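Local coordinates for TRAP solute Binding Protein (Uncultured marine bacterium, PDB 5I7I) that binds aromatic acids such as 3-hydroxybenzoate and probably delivers them to a TRAP-type membrane transporter, at residues A267-A270 / G271-W274; P36-S39 / N40-V44; V207-E210 / I211-S214; K333-I336 / S337-D340. One frame throughout, in Å; residues are numbered along the deposited sequence. Where two conformers were deposited one is given.

Contact 1. Residues A267-A270 / G271-W274; sequences AKLA and GQLW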
loop_
_atom_site.group_PDB
_atom_site.type_symbol
_atom_site.label_atom_id
_atom_site.label_comp_id
_atom_site.label_asym_id
_atom_site.label_seq_id
_atom_site.Cartn_x
_atom_site.Cartn_y
_atom_site.Cartn_z
ATOM N N ALA A 267 -13.240 0.589 -2.606
ATOM C CA ALA A 267 -12.054 1.358 -2.266
ATOM C C ALA A 267 -12.296 2.217 -1.036
ATOM O O ALA A 267 -11.399 2.360 -0.196
ATOM C CB ALA A 267 -11.641 2.226 -3.445
ATOM N N LYS A 268 -13.494 2.813 -0.925
ATOM C CA LYS A 268 -13.825 3.629 0.239
ATOM C C LYS A 268 -13.833 2.779 1.503
ATOM O O LYS A 268 -13.225 3.152 2.516
ATOM C CB LYS A 268 -15.178 4.313 0.022
ATOM C CG LYS A 268 -15.671 5.098 1.217
ATOM C CD LYS A 268 -16.967 5.816 0.899
ATOM C CE LYS A 268 -17.350 6.756 2.023
ATOM N NZ LYS A 268 -18.506 7.600 1.654
ATOM N N LEU A 269 -14.508 1.627 1.450
ATOM C CA LEU A 269 -14.547 0.714 2.582
ATOM C C LEU A 269 -13.140 0.261 2.951
ATOM O O LEU A 269 -12.764 0.244 4.124
ATOM C CB LEU A 269 -15.414 -0.491 2.207
ATOM C CG LEU A 269 -15.497 -1.620 3.227
ATOM C CD1 LEU A 269 -15.967 -1.103 4.576
ATOM C CD2 LEU A 269 -16.426 -2.717 2.733
ATOM N N ALA A 270 -12.339 -0.104 1.955
ATOM C CA ALA A 270 -10.968 -0.525 2.218
ATOM C C ALA A 270 -10.179 0.575 2.905
ATOM O O ALA A 270 -9.452 0.313 3.868
ATOM C CB ALA A 270 -10.283 -0.920 0.914
ATOM N N GLY A 271 -10.289 1.815 2.415
ATOM C CA GLY A 271 -9.560 2.898 3.048
ATOM C C GLY A 271 -10.011 3.117 4.473
ATOM O O GLY A 271 -9.191 3.340 5.364
ATOM N N GLN A 272 -11.321 3.065 4.704
ATOM C CA GLN A 272 -11.837 3.184 6.064
ATOM C C GLN A 272 -11.282 2.082 6.952
ATOM O O GLN A 272 -10.863 2.324 8.087
ATOM C CB GLN A 272 -13.367 3.139 6.037
ATOM C CG GLN A 272 -13.972 4.376 5.378
ATOM C CD GLN A 272 -15.457 4.244 5.129
ATOM O OE1 GLN A 272 -15.971 3.143 4.938
ATOM N NE2 GLN A 272 -16.157 5.362 5.144
ATOM N N LEU A 273 -11.268 0.859 6.442
ATOM C CA LEU A 273 -10.704 -0.243 7.211
ATOM C C LEU A 273 -9.244 0.005 7.530
ATOM O O LEU A 273 -8.806 -0.236 8.656
ATOM C CB LEU A 273 -10.848 -1.545 6.445
ATOM C CG LEU A 273 -12.234 -2.171 6.445
ATOM C CD1 LEU A 273 -12.336 -3.193 5.346
ATOM C CD2 LEU A 273 -12.535 -2.796 7.793
ATOM N N TRP A 274 -8.463 0.447 6.534
ATOM C CA TRP A 274 -7.031 0.616 6.764
ATOM C C TRP A 274 -6.745 1.750 7.745
ATOM O O TRP A 274 -5.793 1.656 8.527
ATOM C CB TRP A 274 -6.255 0.761 5.449
ATOM C CG TRP A 274 -5.521 -0.511 5.133
ATOM C CD1 TRP A 274 -4.229 -0.786 5.433
ATOM C CD2 TRP A 274 -6.060 -1.690 4.524
ATOM N NE1 TRP A 274 -3.915 -2.061 5.039
ATOM C CE2 TRP A 274 -5.018 -2.637 4.471
ATOM C CE3 TRP A 274 -7.317 -2.040 4.016
ATOM C CZ2 TRP A 274 -5.194 -3.910 3.919
ATOM C CZ3 TRP A 274 -7.482 -3.299 3.456
ATOM C CH2 TRP A 274 -6.431 -4.216 3.417
#
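Q272 lies one helical turn after K268 and crosses its side chain. Its CB sits 3.5 Å from K268 O. With CG beside its own backbone N and anti to the carbonyl carbon (chi1 -68°), the chain turns back toward the preceding turn, and CG comes to 3.2 Å from K268 O, an aliphatic carbon against a carbonyl already engaged by Q272 N. CD then passes K268 CG at 4.0 Å. At the tip, OE1 lies near L269 CA, while NE2 meets the methylene K268 CE at 3.6 Å; its hydrogen bond goes elsewhere, to E115 OE2 on helix 114-126. Both chains are extended, and they cross obliquely.

The same spacing repeats at L269 and L273, where CG of the first meets CD1 of the second at 4.1 Å. At A270 and W274 the indole lies with its six-membered edge to the carbonyl: W274 CE3 is 3.2 Å from A270 O, which lies near the ring plane. That oxygen also accepts W274 N at 2.8 Å with an N-H...O angle of 156°, one of four successive i to i+4 bonds that identify this part of helix 264-287 as a regular alpha-helix. W274 NE1 reaches toward E210 OE1 in a weak hydrogen bond, beside the 3-hydroxybenzoate pocket.

Chemically, the four carbonyls of 267-270 are taken up within the helix; links outward come from side chains, Q272 NE2 to E115 and, weakly, W274 NE1 to E210.

Contact 2. Residues P36-S39 / N40-V44; sequences PANS and NAKFV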
loop_
_atom_site.group_PDB
_atom_site.type_symbol
_atom_site.label_atom_id
_atom_site.label_comp_id
_atom_site.label_asym_id
_atom_site.label_seq_id
_atom_site.Cartn_x
_atom_site.Cartn_y
_atom_site.Cartn_z
ATOM N N PRO A 36 -3.024 -14.153 9.554
ATOM C CA PRO A 36 -3.511 -13.154 10.528
ATOM C C PRO A 36 -3.408 -11.706 10.073
ATOM O O PRO A 36 -3.989 -10.829 10.733
ATOM C CB PRO A 36 -2.611 -13.383 11.746
ATOM C CG PRO A 36 -2.005 -14.693 11.542
ATOM C CD PRO A 36 -1.886 -14.924 10.078
ATOM N N ALA A 37 -2.675 -11.409 9.022
ATOM C CA ALA A 37 -2.533 -10.022 8.617
ATOM C C ALA A 37 -3.901 -9.453 8.277
ATOM O O ALA A 37 -4.765 -10.134 7.728
ATOM C CB ALA A 37 -1.616 -9.912 7.392
ATOM N N ASN A 38 -4.074 -8.162 8.547
ATOM C CA ASN A 38 -5.348 -7.504 8.268
ATOM C C ASN A 38 -5.819 -7.724 6.834
ATOM O O ASN A 38 -7.017 -7.950 6.594
ATOM C CB ASN A 38 -5.239 -6.020 8.562
ATOM C CG ASN A 38 -5.032 -5.754 10.022
ATOM O OD1 ASN A 38 -5.695 -6.341 10.899
ATOM N ND2 ASN A 38 -4.087 -4.879 10.320
ATOM N N SER A 39 -4.907 -7.613 5.855
ATOM C CA SER A 39 -5.316 -7.755 4.468
ATOM C C SER A 39 -6.053 -9.061 4.219
ATOM O O SER A 39 -6.994 -9.102 3.420
ATOM C CB SER A 39 -4.130 -7.607 3.522
ATOM O OG SER A 39 -3.183 -8.632 3.725
ATOM N N ASN A 40 -5.654 -10.134 4.902
ATOM C CA ASN A 40 -6.335 -11.414 4.756
ATOM C C ASN A 40 -7.509 -11.515 5.725
ATOM O O ASN A 40 -8.653 -11.685 5.311
ATOM C CB ASN A 40 -5.348 -12.557 4.993
ATOM C CG ASN A 40 -4.311 -12.669 3.910
ATOM O OD1 ASN A 40 -4.612 -12.580 2.725
ATOM N ND2 ASN A 40 -3.062 -12.824 4.322
ATOM N N ALA A 41 -7.249 -11.371 7.016
ATOM C CA ALA A 41 -8.247 -11.722 8.018
ATOM C C ALA A 41 -9.381 -10.711 8.094
ATOM O O ALA A 41 -10.514 -11.088 8.413
ATOM C CB ALA A 41 -7.584 -11.874 9.388
ATOM N N LYS A 42 -9.110 -9.437 7.780
ATOM C CA LYS A 42 -10.086 -8.375 7.969
ATOM C C LYS A 42 -10.432 -7.648 6.682
ATOM O O LYS A 42 -11.187 -6.667 6.717
ATOM C CB LYS A 42 -9.628 -7.416 9.069
ATOM C CG LYS A 42 -9.639 -8.090 10.443
ATOM C CD LYS A 42 -9.216 -7.124 11.540
ATOM C CE LYS A 42 -9.376 -7.752 12.937
ATOM N NZ LYS A 42 -8.710 -9.080 13.037
ATOM N N PHE A 43 -9.951 -8.128 5.551
ATOM C CA PHE A 43 -10.336 -7.554 4.268
ATOM C C PHE A 43 -10.758 -8.656 3.306
ATOM O O PHE A 43 -11.943 -8.758 2.974
ATOM C CB PHE A 43 -9.276 -6.607 3.681
ATOM C CG PHE A 43 -9.681 -6.052 2.364
ATOM C CD1 PHE A 43 -10.699 -5.143 2.273
ATOM C CD2 PHE A 43 -9.105 -6.517 1.206
ATOM C CE1 PHE A 43 -11.120 -4.669 1.020
ATOM C CE2 PHE A 43 -9.530 -6.059 -0.039
ATOM C CZ PHE A 43 -10.534 -5.140 -0.121
ATOM N N VAL A 44 -9.836 -9.515 2.882
ATOM C CA VAL A 44 -10.186 -10.508 1.866
ATOM C C VAL A 44 -11.143 -11.550 2.431
ATOM O O VAL A 44 -12.087 -11.969 1.749
ATOM C CB VAL A 44 -8.931 -11.141 1.259
ATOM C CG1 VAL A 44 -9.318 -12.288 0.304
ATOM C CG2 VAL A 44 -8.104 -10.074 0.516
HETATM O O HOH W 1 -6.211 -8.954 11.348
HETATM O O HOH W 2 -3.623 -10.292 1.581
#
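N40 packs back on the start of helix 38-54: its N donates to A37 O at 3.0 Å in a bent bond (N-H...O 131°), from above the carbonyl plane. A37 occupies the N-cap position, and its carbonyl receives a second, nearly linear bond from A41 N. Water 2 links the side chains of the neighbours S39 and N40, lying 2.7 Å from both N40 OD1, to which it donates, and S39 OG; N40 ND2 is held by P34 O.

A41 CB faces two carbonyl oxygens, A37 O at 3.7 Å and P36 O at 4.0 Å. K42 N continues the i to i+4 pattern by donating to N38 O. The K42 side chain runs extended before bending at its last torsion (chi4 52°), which turns NZ to water 1. That water accepts from NZ at 3.0 Å and donates to both N38 OD1 and P36 O, tying the lysine to the residues around the cap; N38 ND2 is used by E210 OE2.

At F43 the helix widens. S39 O lies near the ring plane at its edge and is 3.4 Å from F43 CB, but its hydrogen bond comes from V44 N, five residues on, at 2.9 Å. This i to i+5 bond is the evidence for the pi-type turn at 40-44.

The helix belongs to the beta-alpha-beta unit formed with strands 25-31 and 59-64. N40 and V44 rest on F29 of strand 25-31, while F43 meets L266 and A270 of helix 264-287, and N38 and K42 touch its F277.

Contact 3. Residues V207-E210 / I211-S214; sequences VPWE and IMPS. With 3HB (3-hydroxybenzoic acid), chain C.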
loop_
_atom_site.group_PDB
_atom_site.type_symbol
_atom_site.label_atom_id
_atom_site.label_comp_id
_atom_site.label_asym_id
_atom_site.label_seq_id
_atom_site.Cartn_x
_atom_site.Cartn_y
_atom_site.Cartn_z
ATOM N N VAL A 207 6.776 1.693 7.394
ATOM C CA VAL A 207 5.526 0.955 7.220
ATOM C C VAL A 207 4.471 1.699 8.017
ATOM O O VAL A 207 4.800 2.389 8.991
ATOM C CB VAL A 207 5.567 -0.487 7.769
ATOM C CG1 VAL A 207 6.151 -1.459 6.765
ATOM C CG2 VAL A 207 6.328 -0.579 9.082
ATOM N N PRO A 208 3.200 1.543 7.691
ATOM C CA PRO A 208 2.152 1.957 8.621
ATOM C C PRO A 208 2.148 1.025 9.823
ATOM O O PRO A 208 2.786 -0.023 9.834
ATOM C CB PRO A 208 0.874 1.815 7.794
ATOM C CG PRO A 208 1.188 0.648 6.893
ATOM C CD PRO A 208 2.657 0.748 6.568
ATOM N N TRP A 209 1.412 1.408 10.860
ATOM C CA TRP A 209 1.334 0.546 12.039
ATOM C C TRP A 209 0.722 -0.809 11.703
ATOM O O TRP A 209 1.110 -1.819 12.291
ATOM C CB TRP A 209 0.484 1.198 13.116
ATOM C CG TRP A 209 0.953 2.466 13.724
ATOM C CD1 TRP A 209 0.344 3.689 13.628
ATOM C CD2 TRP A 209 2.076 2.649 14.594
ATOM N NE1 TRP A 209 1.019 4.614 14.371
ATOM C CE2 TRP A 209 2.083 4.004 14.980
ATOM C CE3 TRP A 209 3.059 1.800 15.103
ATOM C CZ2 TRP A 209 3.037 4.524 15.840
ATOM C CZ3 TRP A 209 3.994 2.316 15.959
ATOM C CH2 TRP A 209 3.979 3.671 16.325
ATOM N N GLU A 210 -0.275 -0.845 10.805
ATOM C CA GLU A 210 -1.202 -1.982 10.753
ATOM C C GLU A 210 -0.512 -3.279 10.391
ATOM O O GLU A 210 -0.962 -4.348 10.818
ATOM C CB GLU A 210 -2.334 -1.702 9.756
ATOM C CG GLU A 210 -1.901 -1.631 8.285
ATOM C CD GLU A 210 -2.000 -2.948 7.535
ATOM O OE1 GLU A 210 -1.528 -2.999 6.371
ATOM O OE2 GLU A 210 -2.549 -3.936 8.079
ATOM N N ILE A 211 0.557 -3.215 9.591
ATOM C CA ILE A 211 1.248 -4.419 9.118
ATOM C C ILE A 211 2.232 -4.943 10.149
ATOM O O ILE A 211 2.684 -6.084 10.040
ATOM C CB ILE A 211 1.916 -4.147 7.741
ATOM C CG1 ILE A 211 2.377 -5.441 7.061
ATOM C CG2 ILE A 211 3.062 -3.169 7.880
ATOM C CD1 ILE A 211 1.264 -6.429 6.769
ATOM N N MET A 212 2.574 -4.144 11.158
ATOM C CA MET A 212 3.731 -4.476 11.985
ATOM C C MET A 212 3.495 -5.693 12.854
ATOM O O MET A 212 4.397 -6.546 12.944
ATOM C CB MET A 212 4.149 -3.266 12.813
ATOM C CG MET A 212 4.697 -2.157 11.966
ATOM S SD MET A 212 5.102 -0.657 12.861
ATOM C CE MET A 212 6.473 -1.181 13.866
ATOM N N PRO A 213 2.364 -5.838 13.534
ATOM C CA PRO A 213 2.259 -6.957 14.482
ATOM C C PRO A 213 2.287 -8.306 13.800
ATOM O O PRO A 213 2.707 -9.293 14.418
ATOM C CB PRO A 213 0.935 -6.681 15.202
ATOM C CG PRO A 213 0.761 -5.183 15.086
ATOM C CD PRO A 213 1.252 -4.881 13.695
ATOM N N SER A 214 1.879 -8.371 12.537
ATOM C CA SER A 214 1.875 -9.623 11.792
ATOM C C SER A 214 3.280 -10.172 11.580
ATOM O O SER A 214 3.429 -11.363 11.288
ATOM C CB SER A 214 1.205 -9.414 10.436
ATOM O OG SER A 214 -0.077 -8.838 10.592
HETATM C "C1'" 3HB C . 4.700 -2.677 2.815
HETATM O "O1'" 3HB C . 5.219 -1.648 3.320
HETATM O "O2'" 3HB C . 5.346 -3.368 1.985
HETATM C C1 3HB C . 3.315 -3.137 3.249
HETATM C C2 3HB C . 2.537 -2.296 4.043
HETATM C C3 3HB C . 1.289 -2.696 4.452
HETATM C C4 3HB C . 0.811 -3.932 4.107
HETATM C C5 3HB C . 1.583 -4.774 3.310
HETATM C C6 3HB C . 2.836 -4.384 2.883
HETATM O O3 3HB C . 0.536 -1.848 5.232
HETATM O O HOH W 3 -1.566 -6.843 9.306
#
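The loop after strand 204-207 forms one wall of the 3-hydroxybenzoate pocket, and I211 folds back on V207 within it. I211 CG2 meets V207 CB at 3.7 Å, the two side chains crossing at about a right angle. With CG1 of I211 anti to its backbone N (chi1 -167°), CB, CG1 and CD1 lie over one face of the ligand ring, CB 3.6 Å from 3HB C3, CG1 and CD1 above the C4-C5 side. V207 CG1 borders the carboxylate end of the ligand.

At the phenolic hydroxyl, meta to the carboxylate, 3HB O3 donates to E210 OE1 at 2.6 Å. The glutamate chain bends sharply at its second torsion (chi2 92°), bringing the carboxylate back over I211 N. P208 CG lies 3.1 Å from the same phenolic oxygen. The ligand is also hydrogen-bonded to Y94 OH and R168 NH2.

Away from the ligand, M212 N donates to W209 O at 3.0 Å from above the carbonyl plane, closing a turn of the i to i+3 kind. M212 CG fits against V207 CG2, and its SD lies 3.9 Å from W209 CE3. This is an oblique Met-aromatic contact, with the sulfur 61° off the ring normal. Water 3 donates to E210 O and hydrogen-bonds to S214 OG.

Around the loop, E278 of helix 264-287 accepts from W209 N and E210 N. W209 also packs on R282 and A285 of that helix, M212 on H150 of strand 148-151, and P213 on H218 of helix 217-220.

Contact 4. Residues K333-I336 / S337-D340; sequences KDLI and SKYD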
loop_
_atom_site.group_PDB
_atom_site.type_symbol
_atom_site.label_atom_id
_atom_site.label_comp_id
_atom_site.label_asym_id
_atom_site.label_seq_id
_atom_site.Cartn_x
_atom_site.Cartn_y
_atom_site.Cartn_z
ATOM N N LYS A 333 -3.598 15.095 -6.398
ATOM C CA LYS A 333 -3.818 16.011 -5.280
ATOM C C LYS A 333 -5.272 16.452 -5.212
ATOM O O LYS A 333 -5.860 16.527 -4.121
ATOM C CB LYS A 333 -2.914 17.234 -5.423
ATOM C CG LYS A 333 -1.454 16.954 -5.151
ATOM C CD LYS A 333 -0.541 18.013 -5.773
ATOM C CE LYS A 333 -0.690 19.375 -5.116
ATOM N NZ LYS A 333 -0.064 19.407 -3.776
ATOM N N ASP A 334 -5.858 16.802 -6.357
ATOM C CA ASP A 334 -7.242 17.260 -6.356
ATOM C C ASP A 334 -8.191 16.147 -5.923
ATOM O O ASP A 334 -9.171 16.408 -5.230
ATOM C CB ASP A 334 -7.615 17.775 -7.747
ATOM C CG ASP A 334 -6.925 19.078 -8.102
ATOM O OD1 ASP A 334 -6.383 19.732 -7.177
ATOM O OD2 ASP A 334 -6.907 19.456 -9.298
ATOM N N LEU A 335 -7.944 14.906 -6.347
ATOM C CA LEU A 335 -8.841 13.807 -5.964
ATOM C C LEU A 335 -8.731 13.508 -4.481
ATOM O O LEU A 335 -9.739 13.222 -3.824
ATOM C CB LEU A 335 -8.555 12.549 -6.792
ATOM C CG LEU A 335 -8.974 12.626 -8.255
ATOM C CD1 LEU A 335 -8.404 11.418 -9.005
ATOM C CD2 LEU A 335 -10.476 12.721 -8.429
ATOM N N ILE A 336 -7.520 13.581 -3.925
ATOM C CA ILE A 336 -7.354 13.379 -2.491
ATOM C C ILE A 336 -8.158 14.417 -1.718
ATOM O O ILE A 336 -8.878 14.090 -0.770
ATOM C CB ILE A 336 -5.863 13.390 -2.117
ATOM C CG1 ILE A 336 -5.178 12.159 -2.713
ATOM C CG2 ILE A 336 -5.655 13.444 -0.607
ATOM C CD1 ILE A 336 -3.680 12.201 -2.692
ATOM N N SER A 337 -8.069 15.683 -2.122
ATOM C CA SER A 337 -8.813 16.696 -1.378
ATOM C C SER A 337 -10.315 16.570 -1.612
ATOM O O SER A 337 -11.102 16.806 -0.689
ATOM C CB SER A 337 -8.289 18.105 -1.659
ATOM O OG SER A 337 -8.544 18.543 -2.981
ATOM N N LYS A 338 -10.726 16.132 -2.801
ATOM C CA LYS A 338 -12.146 15.940 -3.080
ATOM C C LYS A 338 -12.758 14.962 -2.094
ATOM O O LYS A 338 -13.867 15.179 -1.598
ATOM C CB LYS A 338 -12.289 15.412 -4.506
ATOM C CG LYS A 338 -13.631 14.793 -4.860
ATOM C CD LYS A 338 -13.531 14.086 -6.228
ATOM C CE LYS A 338 -14.818 13.497 -6.647
ATOM N NZ LYS A 338 -14.785 13.253 -8.093
ATOM N N TYR A 339 -12.040 13.894 -1.787
ATOM C CA TYR A 339 -12.552 12.845 -0.928
ATOM C C TYR A 339 -12.216 13.045 0.543
ATOM O O TYR A 339 -12.609 12.222 1.367
ATOM C CB TYR A 339 -12.057 11.483 -1.427
ATOM C CG TYR A 339 -12.707 11.049 -2.714
ATOM C CD1 TYR A 339 -14.044 10.689 -2.739
ATOM C CD2 TYR A 339 -11.992 10.985 -3.897
ATOM C CE1 TYR A 339 -14.650 10.281 -3.899
ATOM C CE2 TYR A 339 -12.585 10.594 -5.063
ATOM C CZ TYR A 339 -13.918 10.236 -5.064
ATOM O OH TYR A 339 -14.534 9.825 -6.240
ATOM N N ASP A 340 -11.545 14.132 0.902
ATOM C CA ASP A 340 -11.081 14.356 2.270
ATOM C C ASP A 340 -12.202 14.976 3.096
ATOM O O ASP A 340 -12.263 16.185 3.328
ATOM C CB ASP A 340 -9.860 15.252 2.242
ATOM C CG ASP A 340 -9.300 15.496 3.604
ATOM O OD1 ASP A 340 -9.522 14.642 4.482
ATOM O OD2 ASP A 340 -8.637 16.535 3.782
HETATM O O HOH W 4 -6.642 20.089 -4.398
#
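K338 N donates to D334 O at 2.9 Å with an N-H...O angle of 150°. S337 N to K333 O and Y339 N to L335 O repeat this i to i+4 pattern along the last turns of helix 325-339. Y339 N also makes a weak bond to I336 O, and D340 N turns back to S337 O at 3.1 Å; both span three residues.

On the outer side, water 4 donates to D334 OD1 and hydrogen-bonds to S337 OG, each at 2.8 Å, bridging carboxylate and hydroxyl one turn apart. D334 OD2 has its own salt bridge to K330.

Packing follows the extended K338 chain. It lies alongside L335, pointing the same way, with K338 CD 4.0 Å from L335 CD2. The same CD sits 3.8 Å above one face of the Y339 ring, offset toward the rim, while Y339 CD2 comes to 3.2 Å from L335 O.

Leucine and aromatic ring thus border the lysine's methylenes, and K338 NZ forms a salt bridge with E123 OE1 of helix 114-126, which Y339 OH also hydrogen-bonds; the two together probably favour the ionised carboxylate there.

How the contacts relate
Contacts 1, 2 and 3 meet around the ligand site. Contact 3 is the buried one and holds pocket residues; contacts 1 and 2 are partly buried helix turns whose inner faces approach it. E210 of contact 3 is the shared polar partner of contacts 1 (weakly) and 2. Contacts 1 and 2 also pack directly, W274 CZ3 lying 3.7 Å from F43 CG. Contact 4 stands nearer the surface, its nearest atoms about 7 Å from contact 1, yet both lean on helix 114-126. Chemistry follows place: salt bridges to K330 and E123 mark contact 4, aromatic and ligand-binding groups contacts 1 to 3; water bridges occur in contacts 2, 3 and 4.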